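Putative SnoaL-like polyketide cyclase (PDB 3KKG) is probably a SnoaL-like polyketide cyclase of the NTF2 clan, inferred to close polyketide rings, though its own substrate and reaction remain uncertain. Local coordinates at residues A[23-28]-A[63-68]; A[43-48]-A[58-63]; A[75-80]-A[86-91]; A[93-96]-A[101-104]; A[116-119]-A[124-127]. One frame throughout, in Å; residues are numbered along the deposited sequence. Where two conformers were deposited one is given.

Interaction 1 (A[23-28]-A[63-68]); sequences WGAQDG and VLFEGF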
# COMPACT_ATOMS: atom_id res chain seq x y z
N TRP A 23 -8.23 10.73 -13.74
CA TRP A 23 -8.49 10.85 -12.28
C TRP A 23 -9.98 11.12 -12.07
O TRP A 23 -10.56 11.96 -12.78
CB TRP A 23 -7.68 12.00 -11.70
CG TRP A 23 -7.80 12.19 -10.23
CD1 TRP A 23 -8.23 13.31 -9.62
CD2 TRP A 23 -7.48 11.25 -9.19
NE1 TRP A 23 -8.19 13.14 -8.25
CE2 TRP A 23 -7.74 11.89 -7.97
CE3 TRP A 23 -6.99 9.94 -9.18
CZ2 TRP A 23 -7.56 11.27 -6.75
CZ3 TRP A 23 -6.78 9.33 -7.97
CH2 TRP A 23 -7.06 10.03 -6.76
N GLY A 24 -10.56 10.47 -11.06
CA GLY A 24 -12.01 10.47 -10.92
C GLY A 24 -12.62 11.82 -10.60
O GLY A 24 -13.85 12.00 -10.71
N ALA A 25 -11.82 12.79 -10.21
CA ALA A 25 -12.27 14.14 -10.01
C ALA A 25 -12.33 14.95 -11.31
O ALA A 25 -12.81 16.07 -11.28
CB ALA A 25 -11.43 14.87 -9.00
N GLN A 26 -11.83 14.38 -12.42
CA GLN A 26 -11.70 15.07 -13.70
C GLN A 26 -12.76 14.58 -14.68
O GLN A 26 -12.84 13.38 -15.02
CB GLN A 26 -10.31 14.76 -14.27
CG GLN A 26 -9.98 15.34 -15.66
CD GLN A 26 -10.14 16.84 -15.68
OE1 GLN A 26 -9.65 17.53 -14.78
NE2 GLN A 26 -10.84 17.34 -16.70
N ASP A 27 -13.53 15.52 -15.24
CA ASP A 27 -14.47 15.19 -16.28
C ASP A 27 -13.81 14.45 -17.41
O ASP A 27 -12.72 14.84 -17.86
CB ASP A 27 -15.05 16.44 -16.86
CG ASP A 27 -16.29 16.84 -16.21
OD1 ASP A 27 -16.54 16.49 -15.03
OD2 ASP A 27 -17.02 17.50 -16.90
N GLY A 28 -14.45 13.35 -17.79
CA GLY A 28 -13.99 12.53 -18.89
C GLY A 28 -13.13 11.36 -18.51
O GLY A 28 -12.69 10.60 -19.36
N VAL A 63 -18.36 5.83 -7.20
CA VAL A 63 -18.91 5.88 -5.83
C VAL A 63 -17.93 6.52 -4.87
O VAL A 63 -18.26 7.38 -4.08
CB VAL A 63 -19.37 4.48 -5.31
CG1 VAL A 63 -19.68 4.51 -3.79
CG2 VAL A 63 -20.54 4.01 -6.11
N LEU A 64 -16.67 6.10 -4.95
CA LEU A 64 -15.68 6.71 -4.08
C LEU A 64 -15.61 8.22 -4.25
O LEU A 64 -15.52 8.98 -3.29
CB LEU A 64 -14.28 6.07 -4.30
CG LEU A 64 -14.11 4.57 -4.05
CD1 LEU A 64 -12.69 4.11 -4.47
CD2 LEU A 64 -14.36 4.25 -2.57
N PHE A 65 -15.55 8.70 -5.51
CA PHE A 65 -15.45 10.11 -5.79
C PHE A 65 -16.70 10.93 -5.45
O PHE A 65 -16.61 12.12 -5.33
CB PHE A 65 -14.96 10.36 -7.23
CG PHE A 65 -13.46 10.14 -7.36
CD1 PHE A 65 -12.95 8.91 -7.60
CD2 PHE A 65 -12.60 11.19 -7.17
CE1 PHE A 65 -11.59 8.68 -7.66
CE2 PHE A 65 -11.25 11.02 -7.24
CZ PHE A 65 -10.73 9.75 -7.48
N GLU A 66 -17.85 10.28 -5.29
CA GLU A 66 -18.98 11.03 -4.76
C GLU A 66 -18.69 11.52 -3.33
O GLU A 66 -19.23 12.51 -2.87
CB GLU A 66 -20.25 10.18 -4.80
CG GLU A 66 -20.73 10.06 -6.20
CD GLU A 66 -21.82 9.07 -6.38
OE1 GLU A 66 -22.24 8.38 -5.41
OE2 GLU A 66 -22.31 9.00 -7.53
N GLY A 67 -17.88 10.78 -2.60
CA GLY A 67 -17.56 11.19 -1.25
C GLY A 67 -16.62 12.38 -1.24
O GLY A 67 -16.73 13.21 -0.34
N PHE A 68 -15.67 12.39 -2.19
CA PHE A 68 -14.63 13.43 -2.23
C PHE A 68 -14.59 13.99 -3.67
O PHE A 68 -13.66 13.71 -4.41
CB PHE A 68 -13.28 12.87 -1.86
CG PHE A 68 -13.18 12.37 -0.44
CD1 PHE A 68 -13.58 11.09 -0.13
CD2 PHE A 68 -12.73 13.19 0.60
CE1 PHE A 68 -13.51 10.62 1.17
CE2 PHE A 68 -12.61 12.71 1.91
CZ PHE A 68 -13.02 11.43 2.19
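Gly-24, in a type I beta turn running from Trp-23 to Gln-26, brings its CA to 6.2 Å from the CA of Phe-65 near the end of helix 54-67, so the loop backbone rests directly on a side chain. The Phe-65 ring takes that load on one face. Gly-24 CA stands 3.5 Å from the ring centroid and just 3° off the ring normal, a CH-pi contact over the centre of the face. Glycine suits this place because a beta carbon would come within 2.4 Å of Phe-65 CD1 and clash. The chain continues across the ring, with Gly-24 C 3.5 Å from Phe-65 CD2, while Ala-25 offers a small methyl whose CB reaches Phe-65 CE2 more loosely, at 4.2 Å.

The same phenylalanine uses its edge on Trp-23. There CG lies anti to the backbone N (chi1 -177°), which sets one indole face against the outer end of the Phe-65 ring, and Phe-65 CZ comes 3.6 Å from Trp-23 CZ2. The planes are 88° apart, a T-shaped (edge-to-face) stack that directs the C-H edge of phenylalanine at the electron-rich six-membered ring of tryptophan. Trp-23 NE1 donates a hydrogen bond to Leu-71 O, which helps fix the indole's rotation.

The turn belongs to the loop between helix 6-16 and helix 29-36. It packs against helix 54-67, while Trp-23 also touches Leu-91 of strand 84-94, so this loop residue is packed between helix 54-67 and the sheet.

Interaction 2 (A[43-48]-A[58-63]); sequences SIFHSN and IAFNAV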
# COMPACT_ATOMS: atom_id res chain seq x y z
N SER A 43 -10.35 -4.61 -10.12
CA SER A 43 -10.05 -3.58 -9.15
C SER A 43 -10.12 -4.19 -7.74
O SER A 43 -11.05 -4.92 -7.41
CB SER A 43 -11.07 -2.46 -9.30
OG SER A 43 -10.76 -1.42 -8.39
N ILE A 44 -9.11 -3.93 -6.94
CA ILE A 44 -9.02 -4.50 -5.61
C ILE A 44 -8.79 -3.33 -4.65
O ILE A 44 -7.80 -2.59 -4.79
CB ILE A 44 -7.85 -5.51 -5.52
CG1 ILE A 44 -8.14 -6.73 -6.40
CG2 ILE A 44 -7.60 -5.94 -4.05
CD1 ILE A 44 -6.95 -7.67 -6.58
N PHE A 45 -9.74 -3.13 -3.74
CA PHE A 45 -9.72 -2.01 -2.81
C PHE A 45 -9.37 -2.56 -1.45
O PHE A 45 -10.19 -3.25 -0.84
CB PHE A 45 -11.07 -1.33 -2.83
CG PHE A 45 -11.18 -0.11 -1.99
CD1 PHE A 45 -10.63 1.06 -2.41
CD2 PHE A 45 -11.87 -0.12 -0.82
CE1 PHE A 45 -10.81 2.24 -1.69
CE2 PHE A 45 -12.02 1.06 -0.06
CZ PHE A 45 -11.46 2.21 -0.49
N HIS A 46 -8.17 -2.32 -0.96
CA HIS A 46 -7.69 -2.86 0.30
C HIS A 46 -7.86 -4.41 0.25
O HIS A 46 -7.37 -5.06 -0.66
CB HIS A 46 -8.38 -2.15 1.49
CG HIS A 46 -8.09 -0.69 1.55
ND1 HIS A 46 -8.81 0.23 0.80
CD2 HIS A 46 -7.08 0.01 2.12
CE1 HIS A 46 -8.26 1.43 0.96
NE2 HIS A 46 -7.21 1.32 1.74
N SER A 47 -8.48 -5.04 1.27
CA SER A 47 -8.66 -6.49 1.29
C SER A 47 -10.02 -6.90 0.71
O SER A 47 -10.36 -8.10 0.75
CB SER A 47 -8.53 -7.08 2.69
OG SER A 47 -9.62 -6.71 3.49
N ASN A 48 -10.77 -5.95 0.14
CA ASN A 48 -12.09 -6.30 -0.47
C ASN A 48 -11.93 -7.26 -1.62
O ASN A 48 -10.91 -7.30 -2.28
CB ASN A 48 -12.84 -5.11 -1.02
CG ASN A 48 -13.31 -4.11 0.00
OD1 ASN A 48 -13.95 -3.11 -0.37
ND2 ASN A 48 -12.98 -4.34 1.24
N ILE A 58 -15.28 0.91 -12.95
CA ILE A 58 -15.60 2.31 -13.11
C ILE A 58 -16.72 2.77 -12.17
O ILE A 58 -16.61 3.82 -11.55
CB ILE A 58 -15.99 2.61 -14.60
CG1 ILE A 58 -14.74 2.63 -15.49
CG2 ILE A 58 -16.77 3.96 -14.76
CD1 ILE A 58 -15.08 2.74 -16.97
N ALA A 59 -17.78 1.99 -12.07
CA ALA A 59 -18.88 2.31 -11.17
C ALA A 59 -18.42 2.43 -9.72
O ALA A 59 -18.85 3.32 -9.00
CB ALA A 59 -19.98 1.25 -11.30
N PHE A 60 -17.55 1.52 -9.31
CA PHE A 60 -17.01 1.53 -7.95
C PHE A 60 -16.19 2.80 -7.74
O PHE A 60 -16.27 3.47 -6.69
CB PHE A 60 -16.17 0.27 -7.72
CG PHE A 60 -15.57 0.19 -6.36
CD1 PHE A 60 -16.29 -0.31 -5.30
CD2 PHE A 60 -14.29 0.65 -6.12
CE1 PHE A 60 -15.72 -0.38 -4.03
CE2 PHE A 60 -13.72 0.59 -4.82
CZ PHE A 60 -14.43 0.09 -3.80
N ASN A 61 -15.32 3.15 -8.71
CA ASN A 61 -14.53 4.37 -8.57
C ASN A 61 -15.41 5.61 -8.45
O ASN A 61 -15.15 6.48 -7.63
CB ASN A 61 -13.58 4.50 -9.77
CG ASN A 61 -12.45 5.46 -9.55
OD1 ASN A 61 -12.23 6.39 -10.36
ND2 ASN A 61 -11.66 5.19 -8.58
N ALA A 62 -16.46 5.64 -9.25
CA ALA A 62 -17.40 6.75 -9.23
C ALA A 62 -18.01 6.93 -7.85
O ALA A 62 -18.10 8.07 -7.38
CB ALA A 62 -18.50 6.58 -10.32
N VAL A 63 -18.36 5.83 -7.20
CA VAL A 63 -18.91 5.88 -5.83
C VAL A 63 -17.93 6.52 -4.87
O VAL A 63 -18.26 7.38 -4.08
CB VAL A 63 -19.37 4.48 -5.31
CG1 VAL A 63 -19.68 4.51 -3.79
CG2 VAL A 63 -20.54 4.01 -6.11
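Phe-45 and Phe-60 carry this contact by aromatic packing. The edge of Phe-60 is directed at one face of Phe-45 in an edge-to-face pair with centroids 5.4 Å apart and planes at 66°, and Phe-60 CZ lies 3.7 Å from Phe-45 CG. Both rings have CG anti to the backbone N (chi1 -176° for Phe-45), which sends each ring from its own backbone toward the other. On the opposite face of Phe-45, His-46 ND1 sits 3.3 Å above the ring plane, so phenylalanine suits a place needing a flat group between two neighbours.

The purely apolar share comes from the root of Phe-45, whose CB is 3.8 Å from Phe-60 CE2. Replacing Phe-45 with an alanine would probably leave the edge of Phe-60 without its aromatic face and open a gap beside Leu-64.

No hydrogen bond crosses between the segments; within 43-48, Asn-48 N to Phe-45 O, 2.9 Å, closes a type II' turn just beyond the strand. At that turn Ser-47 OG bonds Asp-132 of the second subunit.

The pair joins strand 41-45 to helix 54-67, with Leu-133 of helix 133-140 also against Phe-45 and strand 123-131 alongside in the sheet.

Interaction 3 (A[75-80]-A[86-91]); sequences VENVTV and VVQARL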
# COMPACT_ATOMS: atom_id res chain seq x y z
N VAL A 75 1.25 12.86 -7.14
CA VAL A 75 2.12 11.71 -7.27
C VAL A 75 3.44 12.03 -6.63
O VAL A 75 4.05 13.10 -6.91
CB VAL A 75 2.28 11.31 -8.76
CG1 VAL A 75 3.38 10.23 -8.88
CG2 VAL A 75 0.95 10.82 -9.37
N GLU A 76 3.95 11.13 -5.80
CA GLU A 76 5.28 11.33 -5.28
C GLU A 76 6.30 10.23 -5.38
O GLU A 76 7.46 10.48 -5.03
CB GLU A 76 5.29 11.70 -3.88
CG GLU A 76 4.61 10.79 -3.04
CD GLU A 76 4.90 11.17 -1.62
OE1 GLU A 76 4.15 12.10 -1.16
OE2 GLU A 76 5.81 10.58 -0.99
N ASN A 77 5.89 9.09 -5.88
CA ASN A 77 6.90 8.11 -6.27
C ASN A 77 6.31 7.21 -7.33
O ASN A 77 5.14 6.83 -7.20
CB ASN A 77 7.43 7.34 -5.05
CG ASN A 77 8.56 6.41 -5.42
OD1 ASN A 77 8.32 5.31 -5.83
ND2 ASN A 77 9.75 6.93 -5.44
N VAL A 78 7.07 6.88 -8.38
CA VAL A 78 6.70 5.90 -9.37
C VAL A 78 7.84 4.86 -9.42
O VAL A 78 9.03 5.22 -9.57
CB VAL A 78 6.51 6.48 -10.75
CG1 VAL A 78 6.21 5.42 -11.78
CG2 VAL A 78 5.43 7.61 -10.68
N THR A 79 7.48 3.60 -9.28
CA THR A 79 8.41 2.50 -9.37
C THR A 79 7.88 1.52 -10.35
O THR A 79 6.77 0.98 -10.18
CB THR A 79 8.61 1.89 -7.98
OG1 THR A 79 9.32 2.85 -7.19
CG2 THR A 79 9.41 0.54 -7.99
N VAL A 80 8.67 1.16 -11.35
CA VAL A 80 8.23 0.19 -12.33
C VAL A 80 9.27 -0.90 -12.50
O VAL A 80 10.45 -0.61 -12.58
CB VAL A 80 7.93 0.85 -13.73
CG1 VAL A 80 9.15 1.62 -14.24
CG2 VAL A 80 7.47 -0.18 -14.77
N VAL A 86 4.03 0.84 -9.69
CA VAL A 86 3.60 1.21 -8.35
C VAL A 86 3.66 2.70 -8.23
O VAL A 86 4.68 3.32 -8.55
CB VAL A 86 4.53 0.56 -7.28
CG1 VAL A 86 4.08 0.97 -5.85
CG2 VAL A 86 4.61 -0.98 -7.48
N VAL A 87 2.56 3.33 -7.89
CA VAL A 87 2.44 4.77 -7.77
C VAL A 87 2.11 5.10 -6.33
O VAL A 87 1.07 4.69 -5.83
CB VAL A 87 1.39 5.35 -8.74
CG1 VAL A 87 1.33 6.87 -8.57
CG2 VAL A 87 1.70 4.97 -10.18
N GLN A 88 2.94 5.88 -5.67
CA GLN A 88 2.58 6.42 -4.35
C GLN A 88 2.18 7.87 -4.53
O GLN A 88 2.81 8.61 -5.29
CB GLN A 88 3.76 6.38 -3.45
CG GLN A 88 4.26 4.95 -3.08
CD GLN A 88 5.32 5.02 -2.03
OE1 GLN A 88 5.03 5.38 -0.91
NE2 GLN A 88 6.52 4.71 -2.39
N ALA A 89 1.16 8.29 -3.79
CA ALA A 89 0.63 9.62 -3.95
C ALA A 89 0.17 10.13 -2.61
O ALA A 89 0.21 9.42 -1.60
CB ALA A 89 -0.51 9.68 -5.03
N ARG A 90 -0.19 11.41 -2.58
CA ARG A 90 -0.94 11.94 -1.46
C ARG A 90 -2.26 12.50 -1.94
O ARG A 90 -2.36 13.06 -3.02
CB ARG A 90 -0.17 12.94 -0.66
CG ARG A 90 1.01 12.33 0.11
CD ARG A 90 1.58 13.33 1.09
NE ARG A 90 0.71 13.50 2.27
CZ ARG A 90 0.70 12.69 3.34
NH1 ARG A 90 1.56 11.68 3.40
NH2 ARG A 90 -0.10 12.89 4.38
N LEU A 91 -3.26 12.29 -1.13
CA LEU A 91 -4.64 12.72 -1.40
C LEU A 91 -5.03 13.79 -0.40
O LEU A 91 -4.82 13.61 0.80
CB LEU A 91 -5.61 11.56 -1.18
CG LEU A 91 -5.36 10.34 -2.02
CD1 LEU A 91 -6.40 9.23 -1.68
CD2 LEU A 91 -5.40 10.66 -3.50
O HOH W 1 3.58 10.52 1.70
O HOH W 2 6.28 3.92 -5.85
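Glu-76 and Asn-77 both turn their backbone N-H groups to Gln-88 O, at 2.8 Å from Glu-76 N and 3.2 Å from Asn-77 N, which makes a classic beta bulge. Beyond it regular antiparallel pairing resumes, with Gln-88 N bonded to Asn-77 O at 2.8 Å.

The Glu-76 side chain leaves CB with CG between the backbone N and the carbonyl carbon (chi1 55°), and this brings CG to 3.6 Å from Gln-88 O. The chain then extends through CD, and one carboxylate oxygen, OE1, touches the aliphatic part of Arg-90, 3.4 Å from its CG, the two chains crossing at a slant. Water 1 bridges OE1, weakly, to Arg-90 NH1. The other oxygen, OE2, forms a salt bridge with Arg-128 of the second subunit, while Arg-90 NH2 pairs with Asp-110; a long charged side chain suits this exposed bulge.

On the face that bears Asn-77 and Thr-79, Gln-88 runs beside Asn-77, its NE2 3.8 Å from Asn-77 CB, and its OE1 accepts from that same Arg-128 of the second subunit. The other face is apolar: Val-75 CG1 meets Val-87 CG1 at 3.9 Å, branched side chains that fit an extended backbone.

Strands 72-81 and 84-94 form the hairpin at one margin of the chain's sheet, with helix 6-16 covering Val-78 and Val-87, the second subunit meeting the Asn-77 and Gln-88 face, and strand 108-120 pairing next to 84-94.

Interaction 4 (A[93-96]-A[101-104]); sequences GAQD and GVPP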
# COMPACT_ATOMS: atom_id res chain seq x y z
N GLY A 93 -8.50 16.50 0.34
CA GLY A 93 -9.81 17.04 -0.01
C GLY A 93 -10.82 16.78 1.07
O GLY A 93 -10.55 16.16 2.07
N ALA A 94 -11.99 17.34 0.83
CA ALA A 94 -13.08 17.34 1.80
C ALA A 94 -14.12 16.29 1.48
O ALA A 94 -14.50 16.15 0.32
CB ALA A 94 -13.74 18.72 1.83
N GLN A 95 -14.65 15.70 2.53
CA GLN A 95 -15.69 14.66 2.38
C GLN A 95 -17.05 15.35 2.23
O GLN A 95 -17.87 15.32 3.14
CB GLN A 95 -15.67 13.66 3.55
CG GLN A 95 -16.62 12.49 3.27
CD GLN A 95 -17.61 12.23 4.37
OE1 GLN A 95 -17.48 12.72 5.51
NE2 GLN A 95 -18.66 11.48 4.03
N ASP A 96 -17.29 15.94 1.06
CA ASP A 96 -18.48 16.70 0.81
C ASP A 96 -19.69 15.88 0.34
O ASP A 96 -20.78 16.40 0.17
CB ASP A 96 -18.22 17.75 -0.26
CG ASP A 96 -17.39 18.97 0.24
OD1 ASP A 96 -17.29 19.20 1.45
OD2 ASP A 96 -16.92 19.70 -0.66
N GLY A 101 -20.90 4.79 3.67
CA GLY A 101 -21.95 4.81 4.69
C GLY A 101 -21.93 6.00 5.63
O GLY A 101 -22.80 6.13 6.50
N VAL A 102 -20.97 6.90 5.45
CA VAL A 102 -20.88 8.02 6.38
C VAL A 102 -21.52 9.21 5.58
O VAL A 102 -21.06 9.54 4.45
CB VAL A 102 -19.43 8.35 6.72
CG1 VAL A 102 -19.31 9.59 7.61
CG2 VAL A 102 -18.76 7.15 7.42
N PRO A 103 -22.50 9.89 6.14
CA PRO A 103 -23.07 11.06 5.51
C PRO A 103 -22.01 12.11 5.32
O PRO A 103 -21.01 12.13 6.04
CB PRO A 103 -24.11 11.52 6.52
CG PRO A 103 -24.52 10.25 7.19
CD PRO A 103 -23.22 9.54 7.39
N PRO A 104 -22.21 12.99 4.34
CA PRO A 104 -21.20 14.02 4.13
C PRO A 104 -20.94 14.83 5.41
O PRO A 104 -21.84 15.38 6.06
CB PRO A 104 -21.79 14.92 3.05
CG PRO A 104 -23.08 14.43 2.74
CD PRO A 104 -23.32 13.08 3.40
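Gln-95 reaches Val-102 and Pro-103 because its CG lies anti to the backbone N (chi1 -172°), while an unusual chi2 of -127°, away from a staggered value, bends the chain and carries the amide to the loop. Its backbone is the centre of an inverse gamma turn, in the connection between strands 84-94 and 108-120 of what is probably an NTF2-type fold.

One amide nitrogen serves several carbonyls. Gln-95 NE2 gives a weak hydrogen bond to Val-102 O at 3.1 Å, well bent, and a second weak but straighter one to Pro-103 O at 3.2 Å, where the N-H...O angle is 146°. It also has a weak bond to Gly-97 O, while Gln-95 OE1 is paired with Ser-105 OG. Glutamine suits this buried spot because its amide can donate and accept at once. The two prolines have no N-H to offer and restrict the backbone that presents these carbonyls.

A leucine in place of Gln-95 would fill similar space without an amide and would probably leave the carbonyls of Val-102 and Pro-103, and the Ser-105 hydroxyl, without this partner.

Val-102 CG1 comes 4.1 Å from Gln-95 NE2, and the valine also packs on Met-137 and Ile-140 of helix 133-140. At the more exposed end, Pro-104 CB lies 3.4 Å from Asp-96 O.

Interaction 5 (A[116-119]-A[124-127]); sequences LFTL and VIEM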
# COMPACT_ATOMS: atom_id res chain seq x y z
N LEU A 116 -1.13 -0.19 -7.09
CA LEU A 116 -0.25 -1.20 -7.64
C LEU A 116 -0.91 -1.73 -8.89
O LEU A 116 -1.96 -2.42 -8.81
CB LEU A 116 -0.02 -2.29 -6.59
CG LEU A 116 0.54 -1.72 -5.27
CD1 LEU A 116 -0.38 -2.04 -4.13
CD2 LEU A 116 1.91 -2.23 -5.00
N PHE A 117 -0.34 -1.44 -10.05
CA PHE A 117 -0.92 -1.81 -11.33
C PHE A 117 -0.19 -2.99 -11.93
O PHE A 117 1.05 -3.10 -11.82
CB PHE A 117 -0.77 -0.62 -12.31
CG PHE A 117 -1.56 0.59 -11.90
CD1 PHE A 117 -2.85 0.77 -12.33
CD2 PHE A 117 -0.99 1.60 -11.14
CE1 PHE A 117 -3.59 1.90 -11.97
CE2 PHE A 117 -1.73 2.74 -10.79
CZ PHE A 117 -3.02 2.90 -11.25
N THR A 118 -0.95 -3.83 -12.63
CA THR A 118 -0.39 -4.86 -13.50
C THR A 118 -0.90 -4.59 -14.91
O THR A 118 -2.09 -4.28 -15.11
CB THR A 118 -0.84 -6.25 -13.06
OG1 THR A 118 -0.53 -6.40 -11.67
CG2 THR A 118 -0.13 -7.36 -13.83
N LEU A 119 0.03 -4.65 -15.86
CA LEU A 119 -0.31 -4.46 -17.25
C LEU A 119 -0.03 -5.74 -18.06
O LEU A 119 0.71 -6.61 -17.63
CB LEU A 119 0.47 -3.28 -17.84
CG LEU A 119 0.26 -1.88 -17.25
CD1 LEU A 119 1.27 -1.57 -16.13
CD2 LEU A 119 0.22 -0.77 -18.35
N VAL A 124 -3.87 -1.93 -18.84
CA VAL A 124 -3.96 -2.23 -17.42
C VAL A 124 -4.98 -3.34 -17.19
O VAL A 124 -6.17 -3.23 -17.60
CB VAL A 124 -4.34 -0.97 -16.62
CG1 VAL A 124 -4.54 -1.30 -15.15
CG2 VAL A 124 -3.31 0.14 -16.79
N ILE A 125 -4.54 -4.41 -16.55
CA ILE A 125 -5.44 -5.54 -16.24
C ILE A 125 -5.87 -5.67 -14.77
O ILE A 125 -6.85 -6.39 -14.47
CB ILE A 125 -4.85 -6.87 -16.73
CG1 ILE A 125 -3.57 -7.27 -15.96
CG2 ILE A 125 -4.53 -6.79 -18.24
CD1 ILE A 125 -3.06 -8.69 -16.29
N GLU A 126 -5.13 -5.04 -13.88
CA GLU A 126 -5.46 -5.12 -12.46
C GLU A 126 -4.88 -3.91 -11.74
O GLU A 126 -3.79 -3.40 -12.10
CB GLU A 126 -4.89 -6.39 -11.84
CG GLU A 126 -5.32 -6.58 -10.38
CD GLU A 126 -4.95 -7.93 -9.82
OE1 GLU A 126 -5.62 -8.91 -10.18
OE2 GLU A 126 -3.91 -7.96 -9.10
N MSE A 127 -5.61 -3.45 -10.75
CA MSE A 127 -5.24 -2.36 -9.91
C MSE A 127 -5.54 -2.73 -8.46
O MSE A 127 -6.68 -3.09 -8.18
CB MSE A 127 -6.04 -1.11 -10.29
CG MSE A 127 -5.73 0.12 -9.51
SE MSE A 127 -6.78 1.60 -10.16
CE MSE A 127 -8.37 1.06 -9.45
O HOH W 3 -2.03 -5.18 -9.56
O HOH W 4 -1.68 -8.88 -10.34
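Phe-117 meets Met-127 and Val-124 on the tightly packed face of this antiparallel hairpin. Met-127, deposited as selenomethionine, lies beside the ring and points the same way: its SE is 3.7 Å from Phe-117 CE1 and, measured from the ring centroid, lies 55° off the normal, an oblique Met-aromatic contact. Val-124 CG1 approaches the edge of the same ring, 3.9 Å from Phe-117 CD1. The other branch of this valine, CG2, meets Leu-119 CD2 at 4.0 Å, a short, forked residue between two larger ones. Val-15 of helix 6-16 closes on Phe-117 and Leu-119.

The face bearing Thr-118 and Glu-126 is looser and wetter. Water 3 joins Leu-116 O to Thr-118 OG1 and weakly to Glu-126 OE2; water 4 links Thr-118 OG1 with Glu-126 OE2, donating to the latter at 2.7 Å. The threonine methyl instead rests on Ile-125, with CG2 4.0 Å from Ile-125 CG1.

The backbone pairing carries a classic beta bulge: Thr-118 O accepts from Ile-125 N at 2.8 Å and weakly from Glu-126 N at 3.4 Å, while Thr-118 N donates to Glu-126 O.

Glu-126 further forms salt bridges with Arg-128 through OE2 and Arg-42 through OE1. Two arginines and two waters around one carboxylate would probably favour its negative charge. Backbone bonds thus join the strands, with an apolar fit on the Phe-117 face and charge and water on the Glu-126 face.

Along the chain, interaction 2 lies within the span of interaction 1, sharing Val-63 and helix 54-67, their centres about 12 Å apart and Leu-64 touching Phe-45. Interactions 3, 4 and 5 follow in series. Interactions 3 and 4 share strand 84-94, yet their centres lie about 24 Å apart, those of 4 and 5 about 28 Å. Strands 84-94 and 108-120 are neighbours in the sheet, so Val-87 meets Phe-117 between interactions 3 and 5; Ile-44 and Met-127 join interactions 2 and 5. Phe-68 packs against Gln-95, linking interactions 1 and 4. Together they tie helix 54-67 and its loops to one curved sheet, consistent with an NTF2-like fold, while interactions 2, 3 and 5 reach the second subunit.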